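Local coordinates for protein Can2 (Sulfobacillus thermosulfidooxidans, PDB 7BDV) that acts as a dual-specificity nuclease of type III CRISPR defence and binds the signalling molecule cyclic tetra-adenylate through its CARF domain, at residues Y14-S19 with L23-P28. Residues are numbered along the deposited sequence; the frame is centred on the assembly and turned at random.
With nucleotides of chain E.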
loop_
_atom_site.group_PDB
_atom_site.type_symbol
_atom_site.label_atom_id
_atom_site.label_comp_id
_atom_site.label_asym_id
_atom_site.label_seq_id
_atom_site.Cartn_x
_atom_site.Cartn_y
_atom_site.Cartn_z
ATOM N N TYR A 14 -10.108 1.083 30.639
ATOM C CA TYR A 14 -9.328 1.542 29.462
ATOM C C TYR A 14 -10.301 1.732 28.293
ATOM O O TYR A 14 -11.027 0.791 27.941
ATOM C CB TYR A 14 -8.220 0.519 29.243
ATOM C CG TYR A 14 -7.392 0.659 28.002
ATOM C CD1 TYR A 14 -6.355 1.559 27.941
ATOM C CD2 TYR A 14 -7.606 -0.160 26.916
ATOM C CE1 TYR A 14 -5.522 1.629 26.832
ATOM C CE2 TYR A 14 -6.800 -0.096 25.789
ATOM C CZ TYR A 14 -5.780 0.833 25.741
ATOM O OH TYR A 14 -4.987 0.920 24.636
ATOM N N VAL A 15 -10.391 2.952 27.780
ATOM C CA VAL A 15 -11.330 3.314 26.688
ATOM C C VAL A 15 -10.512 3.500 25.413
ATOM O O VAL A 15 -9.583 4.356 25.408
ATOM C CB VAL A 15 -12.156 4.559 27.034
ATOM C CG1 VAL A 15 -13.088 4.967 25.902
ATOM C CG2 VAL A 15 -12.927 4.365 28.330
ATOM N N CYS A 16 -10.819 2.750 24.363
ATOM C CA CYS A 16 -10.092 2.958 23.093
ATOM C C CYS A 16 -11.034 3.030 21.901
ATOM O O CYS A 16 -12.195 2.536 21.950
ATOM C CB CYS A 16 -8.925 2.004 22.944
ATOM S SG CYS A 16 -9.346 0.291 23.269
ATOM N N LEU A 17 -10.555 3.733 20.877
ATOM C CA LEU A 17 -11.340 4.051 19.655
ATOM C C LEU A 17 -10.844 3.121 18.560
ATOM O O LEU A 17 -9.676 3.281 18.175
ATOM C CB LEU A 17 -11.092 5.518 19.272
ATOM C CG LEU A 17 -11.771 6.574 20.125
ATOM C CD1 LEU A 17 -11.464 6.389 21.593
ATOM C CD2 LEU A 17 -11.336 7.960 19.683
ATOM N N LEU A 18 -11.686 2.229 18.029
ATOM C CA LEU A 18 -11.254 1.225 17.031
ATOM C C LEU A 18 -11.278 1.842 15.623
ATOM O O LEU A 18 -12.203 2.606 15.301
ATOM C CB LEU A 18 -12.166 0.002 17.088
ATOM C CG LEU A 18 -12.128 -0.760 18.415
ATOM C CD1 LEU A 18 -12.651 -2.179 18.236
ATOM C CD2 LEU A 18 -10.722 -0.811 19.000
ATOM N N SER A 19 -10.343 1.414 14.792
ATOM C CA SER A 19 -10.082 1.992 13.451
ATOM C C SER A 19 -9.227 1.019 12.656
ATOM O O SER A 19 -8.984 -0.130 13.182
ATOM C CB SER A 19 -9.454 3.364 13.605
ATOM O OG SER A 19 -8.228 3.314 14.280
ATOM N N LEU A 23 -3.270 -1.852 16.479
ATOM C CA LEU A 23 -2.003 -2.014 17.232
ATOM C C LEU A 23 -1.858 -1.047 18.393
ATOM O O LEU A 23 -1.443 -1.461 19.480
ATOM C CB LEU A 23 -0.775 -1.914 16.313
ATOM C CG LEU A 23 -0.367 -3.212 15.639
ATOM C CD1 LEU A 23 0.629 -2.943 14.506
ATOM C CD2 LEU A 23 0.164 -4.203 16.665
ATOM N N PRO A 24 -2.075 0.276 18.224
ATOM C CA PRO A 24 -1.814 1.206 19.313
ATOM C C PRO A 24 -2.832 1.074 20.472
ATOM O O PRO A 24 -2.540 1.558 21.536
ATOM C CB PRO A 24 -1.921 2.593 18.689
ATOM C CG PRO A 24 -2.655 2.383 17.380
ATOM C CD PRO A 24 -2.472 0.935 16.988
ATOM N N ASN A 25 -3.977 0.429 20.248
ATOM C CA ASN A 25 -4.942 0.078 21.331
ATOM C C ASN A 25 -4.532 -1.238 22.007
ATOM O O ASN A 25 -4.807 -1.405 23.213
ATOM C CB ASN A 25 -6.354 -0.030 20.772
ATOM C CG ASN A 25 -6.830 1.282 20.185
ATOM O OD1 ASN A 25 -7.430 1.318 19.094
ATOM N ND2 ASN A 25 -6.675 2.337 20.975
ATOM N N VAL A 26 -3.897 -2.147 21.276
ATOM C CA VAL A 26 -3.598 -3.530 21.754
ATOM C C VAL A 26 -2.293 -3.521 22.556
ATOM O O VAL A 26 -2.221 -4.235 23.568
ATOM C CB VAL A 26 -3.570 -4.513 20.571
ATOM C CG1 VAL A 26 -2.881 -5.824 20.894
ATOM C CG2 VAL A 26 -4.955 -4.751 20.027
ATOM N N ILE A 27 -1.287 -2.751 22.114
ATOM C CA ILE A 27 0.063 -2.764 22.720
ATOM C C ILE A 27 -0.019 -2.421 24.208
ATOM O O ILE A 27 0.572 -3.130 25.017
ATOM C CB ILE A 27 1.038 -1.868 21.930
ATOM C CG1 ILE A 27 1.423 -2.518 20.592
ATOM C CG2 ILE A 27 2.254 -1.553 22.769
ATOM N N PRO A 28 -0.707 -1.343 24.645
ATOM C CA PRO A 28 -0.845 -1.064 26.075
ATOM C C PRO A 28 -1.563 -2.143 26.914
ATOM O O PRO A 28 -1.260 -2.269 28.084
ATOM C CB PRO A 28 -1.626 0.251 26.102
ATOM C CG PRO A 28 -1.366 0.862 24.737
ATOM C CD PRO A 28 -1.351 -0.314 23.811
ATOM P P A E 1 -6.108 4.920 11.894
ATOM O OP1 A E 1 -6.505 3.537 12.377
ATOM O OP2 A E 1 -5.275 4.798 10.629
ATOM O "O5'" A E 1 -5.280 5.654 13.034
ATOM C "C5'" A E 1 -4.139 4.973 13.545
ATOM C "C4'" A E 1 -3.345 5.968 14.327
ATOM O "O4'" A E 1 -2.422 5.247 15.168
ATOM C "C3'" A E 1 -2.465 6.912 13.500
ATOM O "O3'" A E 1 -2.148 8.019 14.289
ATOM C "C2'" A E 1 -1.171 6.126 13.402
ATOM O "O2'" A E 1 -0.088 6.984 13.123
ATOM C "C1'" A E 1 -1.105 5.624 14.846
ATOM N N9 A E 1 -0.284 4.499 15.149
ATOM C C8 A E 1 0.469 4.375 16.281
ATOM N N7 A E 1 1.102 3.238 16.353
ATOM C C5 A E 1 0.715 2.562 15.217
ATOM C C6 A E 1 1.036 1.289 14.728
ATOM N N6 A E 1 1.840 0.437 15.349
ATOM N N1 A E 1 0.455 0.914 13.575
ATOM C C2 A E 1 -0.360 1.764 12.954
ATOM N N3 A E 1 -0.703 2.983 13.290
ATOM C C4 A E 1 -0.152 3.325 14.464
ATOM P P A E 4 -8.561 11.495 10.179
ATOM O OP1 A E 4 -9.765 12.100 10.802
ATOM O OP2 A E 4 -7.111 11.547 10.518
ATOM O "O5'" A E 4 -9.038 9.973 10.352
ATOM C "C5'" A E 4 -8.196 8.903 10.008
ATOM C "C4'" A E 4 -8.518 7.785 10.970
ATOM O "O4'" A E 4 -9.955 7.519 10.940
ATOM C "C3'" A E 4 -7.836 6.465 10.636
ATOM O "O3'" A E 4 -7.342 5.920 11.870
ATOM C "C2'" A E 4 -8.969 5.656 10.011
ATOM O "O2'" A E 4 -8.763 4.258 10.021
ATOM C "C1'" A E 4 -10.149 6.126 10.853
ATOM N N9 A E 4 -11.457 5.884 10.285
ATOM C C8 A E 4 -11.901 6.187 8.993
ATOM N N7 A E 4 -13.164 5.846 8.812
ATOM C C5 A E 4 -13.560 5.274 10.022
ATOM C C6 A E 4 -14.772 4.685 10.451
ATOM N N6 A E 4 -15.835 4.592 9.668
ATOM N N1 A E 4 -14.840 4.177 11.718
ATOM C C2 A E 4 -13.737 4.253 12.477
ATOM N N3 A E 4 -12.546 4.794 12.184
ATOM C C4 A E 4 -12.517 5.279 10.925
#
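N25, in the first turn of helix 23-31, faces the strand 14-17 and meets Y14, C16, L17 and L18, while the first residues of its helix and the loop after the strand reach the ligand cyclic tetra-adenylate. L23 lays CB and CD1 against the amino end of adenine A1, an apolar side chain suited to a flat base. P24 follows with its rigid ring, CG lying 3.6 Å from the ribose O4' of A1 and CB near C8 of the base. Across the turn S19, whose short hydroxyl can approach a phosphate closely, donates from OG to OP1 of A1 at 2.6 Å. N25 is compact enough to stand close under the strand: its CB packs 3.9 Å from both CB and SG of C16, and CD2 of L18 crosses near the end of its side chain. Its backbone O accepts a hydrogen bond from Y14 OH at 2.7 Å. The hydroxyl reaches this carbonyl because Y14 carries its ring anti to the backbone N (chi1 172°). It approaches at a C=O angle of 114°, somewhat out of the carbonyl plane. P28 rests its CG 3.6 Å from the same hydroxyl. Its ring nitrogen has no hydrogen to donate to the turn before, and the helix kinks there. N93 of strand 90-93 also hydrogen-bonds Y14 OH and P24 O. Strand 13-17 lies between strands 36-41 and 90-93 in the parallel part of the CARF sheet, and helix 23-31 runs back nearly antiparallel to it as the crossover of a beta-alpha-beta unit, with F52 of helix 47-55 against N25 and V26.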